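Local coordinates for Alpha/beta hydrolase (Paenibacillus sp. VTT E-133280, PDB 6TJ2), which probably hydrolyses methyl salicylate and related esters outside the cell, as an alpha/beta-hydrolase resembling tobacco salicylic acid binding protein 2, at residues G52-A57 with D184-T189; D61-E66 with T266-E271; Y75-A80 with V100-Q105; Q154-S159 with G240-H245; S227-T232 with A276-K281. One frame throughout, in Å; residues are numbered along the deposited sequence.

Contact 1 of 5, residues G52-A57 with D184-T189; sequences GSWATA and DTFVNT
W54 and F186 set out from their backbones with the same kind of turn: CG is anti to the carbonyl carbon and beside the backbone N, at chi1 -55° in W54 and -78° in F186. Both CB atoms point toward the opposing segment, and these rotations carry the two rings into the space between backbones that stay far apart, W54 CA and F186 CA being 10.5 Å from each other. There the rings form an offset edge-to-face pair. F186 turns its edge toward the face of the tryptophan, with the planes 84° apart, and the centroid of the six-membered ring of W54 is 5.8 Å from that of F186. Few atoms touch: W54 CE3 meets F186 CE1 at 3.9 Å, and W54 CZ3 lies 4.1 Å from F186 CZ. The buried area is accordingly small, 67 Å². The indole is fixed from outside the pair, since its NE1 bonds to the carbonyl oxygen of I175. F186 also meets H264 ring against ring; this histidine belongs to a probable Ser-His-Asp triad with S117 and D234, so the aromatic pair probably borders the active site. The tryptophan rides on the loop from strand 46-50 to helix 61-69, while the phenylalanine follows helix 179-185, its neighbour V187 packing on helix 192-200.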
# COMPACT_ATOMS: atom_id res chain seq x y z
N GLY A 52 22.83 -6.84 2.96
CA GLY A 52 22.95 -6.32 1.61
C GLY A 52 24.08 -5.34 1.47
O GLY A 52 25.08 -5.38 2.22
N SER A 53 24.01 -4.51 0.46
CA SER A 53 25.09 -3.57 0.10
C SER A 53 25.15 -2.41 1.10
O SER A 53 24.15 -2.08 1.82
CB SER A 53 24.93 -3.06 -1.30
OG SER A 53 24.99 -4.10 -2.23
N TRP A 54 26.30 -1.77 1.19
CA TRP A 54 26.50 -0.60 2.07
C TRP A 54 26.21 -1.05 3.52
O TRP A 54 25.60 -0.29 4.27
CB TRP A 54 25.67 0.59 1.65
CG TRP A 54 25.89 0.98 0.23
CD1 TRP A 54 27.02 1.52 -0.31
CD2 TRP A 54 25.03 0.72 -0.89
NE1 TRP A 54 26.89 1.66 -1.67
CE2 TRP A 54 25.67 1.17 -2.05
CE3 TRP A 54 23.73 0.19 -0.97
CZ2 TRP A 54 25.08 1.02 -3.31
CZ3 TRP A 54 23.16 0.08 -2.21
CH2 TRP A 54 23.82 0.49 -3.34
N ALA A 55 26.60 -2.24 3.88
CA ALA A 55 26.28 -2.83 5.18
C ALA A 55 27.31 -3.91 5.47
O ALA A 55 27.99 -4.42 4.59
CB ALA A 55 24.90 -3.38 5.21
N THR A 56 27.41 -4.29 6.72
CA THR A 56 28.21 -5.42 7.20
C THR A 56 27.30 -6.35 8.00
O THR A 56 26.09 -6.09 8.19
CB THR A 56 29.35 -4.94 8.11
OG1 THR A 56 28.82 -4.42 9.33
CG2 THR A 56 30.20 -3.87 7.45
N ALA A 57 27.86 -7.44 8.50
CA ALA A 57 27.09 -8.36 9.38
C ALA A 57 26.54 -7.61 10.60
O ALA A 57 25.52 -8.07 11.16
CB ALA A 57 28.03 -9.48 9.81
N ASP A 184 17.32 10.48 2.91
CA ASP A 184 15.93 10.62 2.46
C ASP A 184 15.35 9.35 1.83
O ASP A 184 14.12 9.31 1.75
CB ASP A 184 15.73 11.88 1.61
CG ASP A 184 15.62 13.16 2.44
OD1 ASP A 184 15.39 13.10 3.62
OD2 ASP A 184 15.65 14.21 1.76
N THR A 185 16.13 8.36 1.44
CA THR A 185 15.56 7.17 0.78
C THR A 185 15.98 5.87 1.39
O THR A 185 15.29 4.87 1.09
CB THR A 185 15.81 7.14 -0.73
OG1 THR A 185 17.17 6.82 -1.01
CG2 THR A 185 15.43 8.45 -1.38
N PHE A 186 17.00 5.79 2.25
CA PHE A 186 17.38 4.55 2.95
C PHE A 186 16.92 4.58 4.41
O PHE A 186 16.60 3.56 4.99
CB PHE A 186 18.89 4.31 2.87
CG PHE A 186 19.35 3.76 1.54
CD1 PHE A 186 20.04 2.56 1.53
CD2 PHE A 186 19.17 4.41 0.34
CE1 PHE A 186 20.48 2.01 0.33
CE2 PHE A 186 19.65 3.87 -0.85
CZ PHE A 186 20.29 2.64 -0.83
N VAL A 187 17.01 5.77 5.02
CA VAL A 187 16.64 5.96 6.44
C VAL A 187 15.63 7.11 6.58
O VAL A 187 15.70 7.96 7.50
CB VAL A 187 17.90 6.15 7.31
CG1 VAL A 187 18.73 4.88 7.35
CG2 VAL A 187 18.77 7.31 6.89
N ASN A 188 14.68 7.20 5.66
CA ASN A 188 13.67 8.26 5.63
C ASN A 188 12.89 8.37 6.93
O ASN A 188 12.51 9.53 7.25
CB ASN A 188 12.71 8.04 4.43
CG ASN A 188 12.32 6.62 4.12
OD1 ASN A 188 13.18 5.76 3.96
ND2 ASN A 188 11.02 6.38 3.97
N THR A 189 12.73 7.34 7.73
CA THR A 189 11.94 7.44 8.99
C THR A 189 12.85 7.77 10.18
O THR A 189 12.30 7.96 11.28
CB THR A 189 11.13 6.17 9.25
OG1 THR A 189 12.02 5.09 9.56
CG2 THR A 189 10.29 5.78 8.07

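Contact 2 of 5, residues D61-E66 with T266-E271; sequences DETASE and TTVRTE
E62 lies along the backbone of V268 and R269, where helix 61-69 of the alpha/beta-hydrolase fold meets the short helix 267-270. Its CB rests 3.7 Å from V268 O. CG follows at 4.0 Å from R269 O, and a bend at chi2 (79°) then brings the carboxylate back beside the arginine. OE1 lies 3.6 Å from R269 CG, a carboxylate oxygen against an aliphatic methylene; the charged atoms themselves are not in contact. The polar link is indirect: a water (W 1) is hydrogen-bonded to E62 OE1 at 2.7 Å and accepts from R269 NE at 3.0 Å, lying in the guanidinium plane at its edge. R269 NH1 has a separate partner, M265 O.

The direct bond is made by T63. Its OG1, beside the backbone N, donates to V268 O over 2.9 Å, in the carbonyl plane and on a lone pair, with a C=O...donor angle of 114°. In a longer helix this oxygen would look to the N-H four residues on, but that residue is P272, which has none, so acceptance from a side chain suits it. Replacing T63 by an alanine removes OG1 and would probably leave V268 O without its direct side-chain donor, with W 2 as the remaining hydrogen-bonded link between T63 N and that carbonyl. This water (W 2) is bonded to the same carbonyl, V268 O, at 2.8 Å, and accepts from T63 N at 3.0 Å.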
# COMPACT_ATOMS: atom_id res chain seq x y z
N ASP A 61 22.82 -6.60 14.30
CA ASP A 61 23.16 -6.79 15.73
C ASP A 61 21.91 -6.77 16.60
O ASP A 61 21.69 -7.72 17.41
CB ASP A 61 24.16 -5.75 16.19
CG ASP A 61 25.59 -5.93 15.71
OD1 ASP A 61 25.88 -7.00 15.19
OD2 ASP A 61 26.34 -4.91 15.88
N GLU A 62 21.11 -5.74 16.49
CA GLU A 62 19.96 -5.54 17.43
C GLU A 62 18.89 -6.58 17.15
O GLU A 62 18.28 -7.15 18.07
CB GLU A 62 19.42 -4.12 17.33
CG GLU A 62 20.42 -3.01 17.71
CD GLU A 62 21.45 -2.62 16.66
OE1 GLU A 62 21.43 -3.10 15.49
OE2 GLU A 62 22.35 -1.79 17.04
N THR A 63 18.54 -6.75 15.90
CA THR A 63 17.46 -7.67 15.53
C THR A 63 17.85 -9.10 15.84
O THR A 63 17.01 -9.90 16.36
CB THR A 63 17.04 -7.43 14.09
OG1 THR A 63 16.37 -6.16 13.96
CG2 THR A 63 16.14 -8.51 13.58
N ALA A 64 19.09 -9.49 15.56
CA ALA A 64 19.54 -10.85 15.92
C ALA A 64 19.45 -11.09 17.45
O ALA A 64 19.05 -12.17 17.83
CB ALA A 64 20.96 -11.06 15.39
N SER A 65 19.84 -10.09 18.21
CA SER A 65 19.78 -10.19 19.69
C SER A 65 18.33 -10.42 20.10
O SER A 65 18.05 -11.30 20.96
CB SER A 65 20.27 -8.95 20.32
OG SER A 65 20.07 -8.99 21.71
N GLU A 66 17.37 -9.73 19.50
CA GLU A 66 15.94 -9.94 19.86
C GLU A 66 15.46 -11.31 19.41
O GLU A 66 14.62 -11.93 20.10
CB GLU A 66 15.08 -8.78 19.33
CG GLU A 66 15.37 -7.47 20.02
CD GLU A 66 15.10 -7.43 21.51
OE1 GLU A 66 14.11 -8.03 21.91
OE2 GLU A 66 15.86 -6.72 22.21
N THR A 266 16.64 1.92 8.96
CA THR A 266 16.42 2.42 10.35
C THR A 266 15.88 1.30 11.23
O THR A 266 16.33 1.09 12.37
CB THR A 266 15.40 3.56 10.33
OG1 THR A 266 15.83 4.57 9.41
CG2 THR A 266 15.15 4.15 11.69
N THR A 267 14.85 0.61 10.75
CA THR A 267 13.93 -0.13 11.63
C THR A 267 14.60 -1.32 12.26
O THR A 267 14.29 -1.66 13.41
CB THR A 267 12.68 -0.50 10.83
OG1 THR A 267 12.29 0.61 10.01
CG2 THR A 267 11.50 -0.90 11.72
N VAL A 268 15.53 -1.95 11.57
CA VAL A 268 16.24 -3.11 12.19
C VAL A 268 17.06 -2.65 13.38
O VAL A 268 17.48 -3.47 14.23
CB VAL A 268 17.13 -3.88 11.20
CG1 VAL A 268 16.26 -4.52 10.14
CG2 VAL A 268 18.24 -3.02 10.64
N ARG A 269 17.38 -1.36 13.48
CA ARG A 269 18.15 -0.79 14.63
C ARG A 269 17.19 -0.25 15.66
O ARG A 269 17.46 -0.45 16.86
CB ARG A 269 19.09 0.33 14.22
CG ARG A 269 20.37 -0.19 13.64
CD ARG A 269 20.32 -0.10 12.14
NE ARG A 269 21.64 -0.45 11.66
CZ ARG A 269 22.19 0.02 10.55
NH1 ARG A 269 21.50 0.73 9.68
NH2 ARG A 269 23.44 -0.28 10.29
N THR A 270 16.12 0.43 15.28
CA THR A 270 15.26 1.17 16.24
C THR A 270 14.14 0.31 16.79
O THR A 270 13.64 0.64 17.87
CB THR A 270 14.78 2.47 15.62
OG1 THR A 270 14.02 2.07 14.47
CG2 THR A 270 15.93 3.37 15.20
N GLU A 271 13.64 -0.65 16.04
CA GLU A 271 12.51 -1.49 16.44
C GLU A 271 12.87 -2.94 16.28
O GLU A 271 12.16 -3.69 15.63
CB GLU A 271 11.25 -1.16 15.63
CG GLU A 271 10.78 0.27 15.81
CD GLU A 271 10.19 0.61 17.17
OE1 GLU A 271 9.89 -0.30 17.97
OE2 GLU A 271 9.97 1.86 17.45
O HOH W 1 23.11 -2.34 13.46
O HOH W 2 19.62 -5.21 13.62

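Contact 3 of 5, residues Y75-A80 with V100-Q105; sequences YTPEYA and VDYIKQ
Y102 lays one face of its ring over P77, in a CH-pi contact inside the beta-alpha-beta crossover that leads from strand 73-75 through helix 92-105 to strand 111-117. P77 CB stands 3.5 Å from the ring centroid of Y102 and only 1° off the ring normal. Such centring leaves CB almost equally far from all six ring carbons, as the 3.7 Å between P77 CB and Y102 CD1 illustrates. The rest of the pyrrolidine slides off to one side, where P77 CG comes 4.0 Å from Y102 CE2. The two side chains cross at about a right angle. With CG anti to the backbone N (chi1 173°), the tyrosine leaves the helix toward the loop and brings its full face over the proline.

The far end of Y102 reaches the last residue of the strand. Its hydroxyl oxygen lies at the edge of the Y75 ring, near that ring's plane, with Y102 OH 3.4 Å from Y75 CD2. Y75 CB, in turn, is at the edge of the Y102 ring, 4.0 Å from CE2 of Y102. Strand end, loop and helix are therefore joined here by packing.

Beyond the proline the loop turns to polar contacts. E78 OE1 receives the N-H of A57, and OE2 also pairs with H51 NE2. The latter oxygen, E78 OE2, further accepts from Y79 N at 2.9 Å, on its anti side and somewhat out of the carboxylate plane, with an N-H...acceptor angle of 157°.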
# COMPACT_ATOMS: atom_id res chain seq x y z
N TYR A 75 22.52 -16.92 12.92
CA TYR A 75 23.88 -16.78 12.33
C TYR A 75 23.87 -15.55 11.43
O TYR A 75 22.91 -15.36 10.64
CB TYR A 75 24.26 -18.02 11.53
CG TYR A 75 24.34 -19.26 12.36
CD1 TYR A 75 23.27 -20.15 12.41
CD2 TYR A 75 25.44 -19.51 13.14
CE1 TYR A 75 23.30 -21.28 13.21
CE2 TYR A 75 25.49 -20.66 13.91
CZ TYR A 75 24.44 -21.53 13.95
OH TYR A 75 24.51 -22.68 14.72
N THR A 76 24.84 -14.69 11.57
CA THR A 76 25.00 -13.46 10.75
C THR A 76 26.39 -13.45 10.11
O THR A 76 27.24 -12.69 10.55
CB THR A 76 24.77 -12.20 11.57
OG1 THR A 76 25.68 -12.09 12.67
CG2 THR A 76 23.38 -12.21 12.17
N PRO A 77 26.61 -14.26 9.09
CA PRO A 77 27.95 -14.35 8.48
C PRO A 77 28.32 -13.04 7.80
O PRO A 77 27.46 -12.37 7.17
CB PRO A 77 27.79 -15.47 7.46
CG PRO A 77 26.31 -15.50 7.14
CD PRO A 77 25.66 -15.16 8.45
N GLU A 78 29.60 -12.76 7.80
CA GLU A 78 30.15 -11.77 6.87
C GLU A 78 30.53 -12.50 5.56
O GLU A 78 30.63 -13.76 5.54
CB GLU A 78 31.39 -11.12 7.47
CG GLU A 78 31.86 -9.89 6.72
CD GLU A 78 30.68 -8.98 6.50
OE1 GLU A 78 30.42 -8.17 7.43
OE2 GLU A 78 30.09 -9.02 5.40
N TYR A 79 30.63 -11.75 4.48
CA TYR A 79 30.92 -12.36 3.17
C TYR A 79 32.01 -11.57 2.44
O TYR A 79 32.34 -10.51 2.84
CB TYR A 79 29.63 -12.63 2.40
CG TYR A 79 28.70 -11.47 2.11
CD1 TYR A 79 29.01 -10.47 1.20
CD2 TYR A 79 27.45 -11.44 2.69
CE1 TYR A 79 28.09 -9.48 0.88
CE2 TYR A 79 26.53 -10.46 2.38
CZ TYR A 79 26.84 -9.47 1.48
OH TYR A 79 25.94 -8.53 1.14
N ALA A 80 32.46 -12.16 1.34
CA ALA A 80 33.67 -11.69 0.65
C ALA A 80 33.54 -10.22 0.27
O ALA A 80 32.47 -9.74 -0.15
CB ALA A 80 33.96 -12.53 -0.55
N VAL A 100 28.35 -20.03 1.20
CA VAL A 100 28.21 -21.51 1.11
C VAL A 100 29.26 -22.16 2.01
O VAL A 100 28.93 -23.13 2.74
CB VAL A 100 28.33 -21.99 -0.34
CG1 VAL A 100 28.48 -23.50 -0.41
CG2 VAL A 100 27.15 -21.49 -1.17
N ASP A 101 30.49 -21.67 1.98
CA ASP A 101 31.57 -22.27 2.82
C ASP A 101 31.23 -22.08 4.29
O ASP A 101 31.52 -22.98 5.09
CB ASP A 101 32.92 -21.68 2.46
CG ASP A 101 33.50 -22.12 1.12
OD1 ASP A 101 33.03 -23.13 0.57
OD2 ASP A 101 34.45 -21.41 0.70
N TYR A 102 30.68 -20.95 4.69
CA TYR A 102 30.31 -20.72 6.11
C TYR A 102 29.27 -21.75 6.52
O TYR A 102 29.38 -22.40 7.61
CB TYR A 102 29.81 -19.28 6.25
CG TYR A 102 29.24 -18.92 7.59
CD1 TYR A 102 30.01 -18.24 8.53
CD2 TYR A 102 27.91 -19.17 7.88
CE1 TYR A 102 29.48 -17.90 9.76
CE2 TYR A 102 27.37 -18.83 9.10
CZ TYR A 102 28.15 -18.16 10.03
OH TYR A 102 27.63 -17.76 11.25
N ILE A 103 28.25 -21.96 5.70
CA ILE A 103 27.15 -22.93 5.96
C ILE A 103 27.74 -24.34 6.04
O ILE A 103 27.41 -25.07 7.00
CB ILE A 103 26.08 -22.82 4.86
CG1 ILE A 103 25.29 -21.52 5.02
CG2 ILE A 103 25.15 -24.02 4.85
CD1 ILE A 103 24.55 -21.07 3.80
N LYS A 104 28.67 -24.71 5.17
CA LYS A 104 29.19 -26.10 5.15
C LYS A 104 30.10 -26.28 6.36
O LYS A 104 30.05 -27.34 7.00
CB LYS A 104 29.95 -26.36 3.86
CG LYS A 104 29.01 -26.49 2.69
CD LYS A 104 29.80 -26.64 1.43
CE LYS A 104 28.93 -27.01 0.28
NZ LYS A 104 29.80 -27.14 -0.91
N GLN A 105 30.87 -25.29 6.71
CA GLN A 105 31.88 -25.45 7.79
C GLN A 105 31.16 -25.61 9.12
O GLN A 105 31.64 -26.39 9.95
CB GLN A 105 32.84 -24.26 7.84
CG GLN A 105 33.90 -24.33 6.74
CD GLN A 105 34.61 -23.03 6.43
OE1 GLN A 105 34.50 -22.04 7.16
NE2 GLN A 105 35.33 -22.99 5.32

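Contact 4 of 5, residues Q154-S159 with G240-H245; sequences QFPAES and GPYGFH
The carbonyl oxygens of Q154 and Y242 hold one water between them: W 3 lies 2.7 Å from Q154 O and 2.7 Å from Y242 O. It spans two loops of the alpha/beta-hydrolase fold, each ending in an N-cap residue: P156 precedes helix 157-170, and G243 precedes helix 244-250. Y242 sits in the type I beta turn G240-G243, closed by G243 N donating to G240 O at 3.0 Å. With CG anti to its carbonyl carbon (chi1 -59°), the tyrosine swings its ring across the other loop. P156 covers one face of that ring in a CH-pi contact, its CA 3.9 Å from the Y242 centroid and 3° off the normal. The pyrrolidine extends over the near part of the ring, where P156 CG is 3.8 Å from Y242 CD2. At the edge, near the ring plane, Q154 O approaches Y242 CD1 to 3.6 Å. A glycine at P156 would remove CB, CG and CD from this face and would probably open a gap beside Y242 CB and CG, leaving the ring freer to shift.

F155 touches Y242 through its backbone alone; its CB points away from the other segment, and its ring meets F143 and F163. A second water (W 4) ties the far end of the tyrosine to the helix start: it accepts from A157 N and is hydrogen-bonded to Y242 OH at 2.8 Å.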
# COMPACT_ATOMS: atom_id res chain seq x y z
N GLN A 154 17.35 -4.02 -11.76
CA GLN A 154 16.03 -3.88 -11.14
C GLN A 154 15.65 -2.44 -10.96
O GLN A 154 14.48 -2.16 -10.73
CB GLN A 154 16.04 -4.54 -9.75
CG GLN A 154 16.46 -6.01 -9.73
CD GLN A 154 15.86 -6.84 -10.83
OE1 GLN A 154 14.61 -6.86 -10.99
NE2 GLN A 154 16.70 -7.48 -11.63
N PHE A 155 16.61 -1.51 -11.06
CA PHE A 155 16.32 -0.10 -10.71
C PHE A 155 15.68 0.65 -11.88
O PHE A 155 15.91 0.34 -13.05
CB PHE A 155 17.60 0.62 -10.28
CG PHE A 155 17.99 0.29 -8.86
CD1 PHE A 155 17.67 1.15 -7.83
CD2 PHE A 155 18.63 -0.91 -8.59
CE1 PHE A 155 17.99 0.82 -6.52
CE2 PHE A 155 18.99 -1.20 -7.29
CZ PHE A 155 18.69 -0.33 -6.26
N PRO A 156 14.98 1.76 -11.58
CA PRO A 156 14.59 2.70 -12.64
C PRO A 156 15.84 3.16 -13.40
O PRO A 156 16.93 3.22 -12.81
CB PRO A 156 13.92 3.84 -11.88
CG PRO A 156 13.52 3.25 -10.55
CD PRO A 156 14.55 2.19 -10.24
N ALA A 157 15.67 3.53 -14.67
CA ALA A 157 16.81 3.93 -15.53
C ALA A 157 17.64 5.05 -14.90
O ALA A 157 18.89 4.97 -15.02
CB ALA A 157 16.28 4.33 -16.90
N GLU A 158 17.00 6.00 -14.26
CA GLU A 158 17.69 7.21 -13.70
C GLU A 158 18.60 6.75 -12.54
O GLU A 158 19.77 7.18 -12.49
CB GLU A 158 16.68 8.25 -13.20
CG GLU A 158 15.69 8.69 -14.27
CD GLU A 158 14.65 7.66 -14.73
OE1 GLU A 158 14.19 6.84 -13.90
OE2 GLU A 158 14.29 7.68 -15.94
N SER A 159 18.09 5.88 -11.66
CA SER A 159 18.88 5.34 -10.52
C SER A 159 20.02 4.48 -11.08
O SER A 159 21.18 4.51 -10.56
CB SER A 159 18.03 4.51 -9.59
OG SER A 159 17.00 5.29 -8.99
N GLY A 240 6.70 2.25 -6.77
CA GLY A 240 6.17 2.38 -8.14
C GLY A 240 6.48 1.09 -8.89
O GLY A 240 6.63 0.01 -8.35
N PRO A 241 6.53 1.18 -10.23
CA PRO A 241 6.70 0.00 -11.07
C PRO A 241 7.97 -0.81 -10.83
O PRO A 241 8.01 -1.95 -11.23
CB PRO A 241 6.70 0.60 -12.50
CG PRO A 241 5.95 1.86 -12.35
CD PRO A 241 6.30 2.43 -10.99
N TYR A 242 8.96 -0.22 -10.17
CA TYR A 242 10.22 -0.92 -9.89
C TYR A 242 10.35 -1.28 -8.42
O TYR A 242 11.38 -1.82 -8.07
CB TYR A 242 11.41 -0.05 -10.32
CG TYR A 242 11.40 0.33 -11.79
CD1 TYR A 242 12.04 -0.45 -12.74
CD2 TYR A 242 10.70 1.43 -12.23
CE1 TYR A 242 11.97 -0.13 -14.09
CE2 TYR A 242 10.63 1.78 -13.58
CZ TYR A 242 11.29 0.99 -14.49
OH TYR A 242 11.25 1.39 -15.81
N GLY A 243 9.38 -1.02 -7.59
CA GLY A 243 9.53 -1.14 -6.13
C GLY A 243 9.70 -2.55 -5.61
O GLY A 243 9.48 -3.55 -6.28
N PHE A 244 10.10 -2.70 -4.35
CA PHE A 244 10.23 -4.01 -3.69
C PHE A 244 8.94 -4.78 -3.69
O PHE A 244 8.98 -5.98 -3.94
CB PHE A 244 10.70 -3.86 -2.23
CG PHE A 244 12.17 -3.50 -2.08
CD1 PHE A 244 13.13 -4.28 -2.68
CD2 PHE A 244 12.57 -2.40 -1.32
CE1 PHE A 244 14.47 -3.98 -2.56
CE2 PHE A 244 13.93 -2.12 -1.20
CZ PHE A 244 14.86 -2.90 -1.80
N HIS A 245 7.81 -4.14 -3.47
CA HIS A 245 6.52 -4.88 -3.42
C HIS A 245 5.46 -4.00 -4.04
O HIS A 245 5.30 -2.85 -3.60
CB HIS A 245 6.15 -5.27 -1.99
CG HIS A 245 4.83 -5.99 -1.92
ND1 HIS A 245 4.68 -7.28 -2.34
CD2 HIS A 245 3.62 -5.50 -1.58
CE1 HIS A 245 3.38 -7.58 -2.22
NE2 HIS A 245 2.75 -6.54 -1.77
O HOH W 3 12.29 -3.50 -9.97
O HOH W 4 13.03 3.61 -15.72

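Contact 5 of 5, residues S227-T232 with A276-K281; sequences SYLYLT and AELMVK
L229 makes the close part of this contact, reaching from strand 226-231 onto helix 272-283, the C-terminal helix laid against one face of the parallel sheet of the alpha/beta-hydrolase fold. The strand and helix segments run roughly antiparallel, 152° between their directions, with axes 9.2 Å apart at closest. CG of L229 is anti to the backbone N (chi1 174°), which carries the isobutyl group out from the strand, and both methyls find the helix. L229 CD1 packs on L278 CB at 3.8 Å, crossing that side chain at about a right angle. The second methyl, CD2, touches two successive helix residues.

Contact thins on moving along the strand to L231. Its CB bond points along the interface rather than at the helix, and just one methyl arrives: L231 CD2 is 4.0 Å from L278 CD1. On the helix side E277 is exposed and K281 partly so, its chain leading away, so the outward, polar side of the helix takes no part. M279 starts with its CB turned from the strand and runs on, extended, toward W60 and T63, making the strand contact through its inner methylene. On the sheet's other face Y228 and Y230 pack against helix 244-250, leaving the strand buried between two helices. The methyl at the join, L229 CD2, lies 3.9 Å from M279 CG and 4.0 Å from L278 CB.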
# COMPACT_ATOMS: atom_id res chain seq x y z
N SER A 227 9.08 -16.66 1.37
CA SER A 227 8.34 -15.54 1.95
C SER A 227 8.95 -14.23 1.51
O SER A 227 10.16 -14.18 1.18
CB SER A 227 8.34 -15.58 3.45
OG SER A 227 7.81 -16.81 3.92
N TYR A 228 8.14 -13.20 1.52
CA TYR A 228 8.60 -11.83 1.29
C TYR A 228 8.11 -10.99 2.43
O TYR A 228 6.88 -10.89 2.66
CB TYR A 228 8.14 -11.27 -0.05
CG TYR A 228 8.98 -10.11 -0.55
CD1 TYR A 228 8.85 -8.83 -0.01
CD2 TYR A 228 9.96 -10.29 -1.52
CE1 TYR A 228 9.67 -7.79 -0.38
CE2 TYR A 228 10.79 -9.24 -1.90
CZ TYR A 228 10.67 -8.02 -1.30
OH TYR A 228 11.52 -7.00 -1.67
N LEU A 229 9.04 -10.39 3.17
CA LEU A 229 8.79 -9.48 4.29
C LEU A 229 9.04 -8.06 3.79
O LEU A 229 10.15 -7.75 3.38
CB LEU A 229 9.69 -9.89 5.48
CG LEU A 229 9.64 -8.92 6.67
CD1 LEU A 229 8.23 -8.67 7.22
CD2 LEU A 229 10.59 -9.39 7.79
N TYR A 230 7.99 -7.23 3.79
CA TYR A 230 8.00 -5.89 3.21
C TYR A 230 7.68 -4.86 4.24
O TYR A 230 6.63 -5.01 4.90
CB TYR A 230 7.00 -5.83 2.06
CG TYR A 230 6.87 -4.49 1.41
CD1 TYR A 230 5.64 -3.88 1.37
CD2 TYR A 230 7.96 -3.82 0.87
CE1 TYR A 230 5.47 -2.68 0.72
CE2 TYR A 230 7.81 -2.57 0.29
CZ TYR A 230 6.56 -2.02 0.20
OH TYR A 230 6.46 -0.79 -0.45
N LEU A 231 8.48 -3.83 4.35
CA LEU A 231 8.19 -2.66 5.18
C LEU A 231 7.72 -1.51 4.29
O LEU A 231 8.36 -1.19 3.31
CB LEU A 231 9.37 -2.25 6.04
CG LEU A 231 10.02 -3.35 6.86
CD1 LEU A 231 11.19 -2.79 7.67
CD2 LEU A 231 9.01 -4.00 7.81
N THR A 232 6.57 -0.92 4.63
CA THR A 232 5.84 -0.11 3.63
C THR A 232 6.45 1.27 3.39
O THR A 232 6.02 1.89 2.41
CB THR A 232 4.38 0.04 4.01
OG1 THR A 232 4.25 0.83 5.19
CG2 THR A 232 3.67 -1.29 4.19
N ALA A 276 12.12 -8.72 14.78
CA ALA A 276 12.28 -10.15 15.10
C ALA A 276 10.93 -10.84 14.99
O ALA A 276 10.84 -11.91 14.40
CB ALA A 276 12.87 -10.27 16.49
N GLU A 277 9.88 -10.24 15.51
CA GLU A 277 8.54 -10.85 15.42
C GLU A 277 8.11 -10.99 13.96
O GLU A 277 7.53 -12.02 13.60
CB GLU A 277 7.54 -10.03 16.22
CG GLU A 277 7.80 -10.04 17.71
CD GLU A 277 6.94 -9.00 18.44
OE1 GLU A 277 6.26 -8.17 17.77
OE2 GLU A 277 6.96 -9.02 19.66
N LEU A 278 8.37 -10.00 13.14
CA LEU A 278 8.04 -10.09 11.72
C LEU A 278 8.82 -11.18 11.00
O LEU A 278 8.29 -11.92 10.14
CB LEU A 278 8.25 -8.76 10.99
CG LEU A 278 7.26 -7.66 11.38
CD1 LEU A 278 7.73 -6.33 10.86
CD2 LEU A 278 5.85 -8.00 10.86
N MET A 279 10.09 -11.33 11.38
CA MET A 279 10.92 -12.37 10.75
C MET A 279 10.43 -13.75 11.15
O MET A 279 10.45 -14.67 10.33
CB MET A 279 12.39 -12.17 11.13
CG MET A 279 12.94 -10.92 10.49
SD MET A 279 14.56 -10.53 11.11
CE MET A 279 15.20 -9.42 9.86
N VAL A 280 9.95 -13.92 12.40
CA VAL A 280 9.32 -15.22 12.77
C VAL A 280 8.06 -15.43 11.96
O VAL A 280 7.78 -16.52 11.53
CB VAL A 280 9.09 -15.25 14.29
CG1 VAL A 280 8.27 -16.46 14.74
CG2 VAL A 280 10.42 -15.21 15.04
N LYS A 281 7.22 -14.40 11.81
CA LYS A 281 5.96 -14.54 11.04
C LYS A 281 6.23 -14.91 9.58
O LYS A 281 5.52 -15.72 8.97
CB LYS A 281 5.20 -13.23 11.04
CG LYS A 281 4.23 -13.03 12.19
CD LYS A 281 3.43 -11.73 11.97
CE LYS A 281 2.17 -11.73 11.12
NZ LYS A 281 1.35 -10.53 11.46

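In the fold
Contacts 2 and 5 adjoin each other, their centres about 13 Å apart: T63 CG2 lies 3.6 Å from M279 SD, so the helix that T63 ties to V268 also packs on the C-terminal helix. Contact 1, whose F186 meets the probable catalytic histidine H264, adjoins contact 2 through V187 CB and T266 OG1 at 3.3 Å. It also reaches contact 3, where A57 CB packs 3.4 Å from T76 O. Contact 4 meets contact 5 at strand 226-231, with H245 CB 3.6 Å from Y230 CG. Contacts 3 and 4 lie on opposite sides of the chain's centre, their own centres about 30 Å apart.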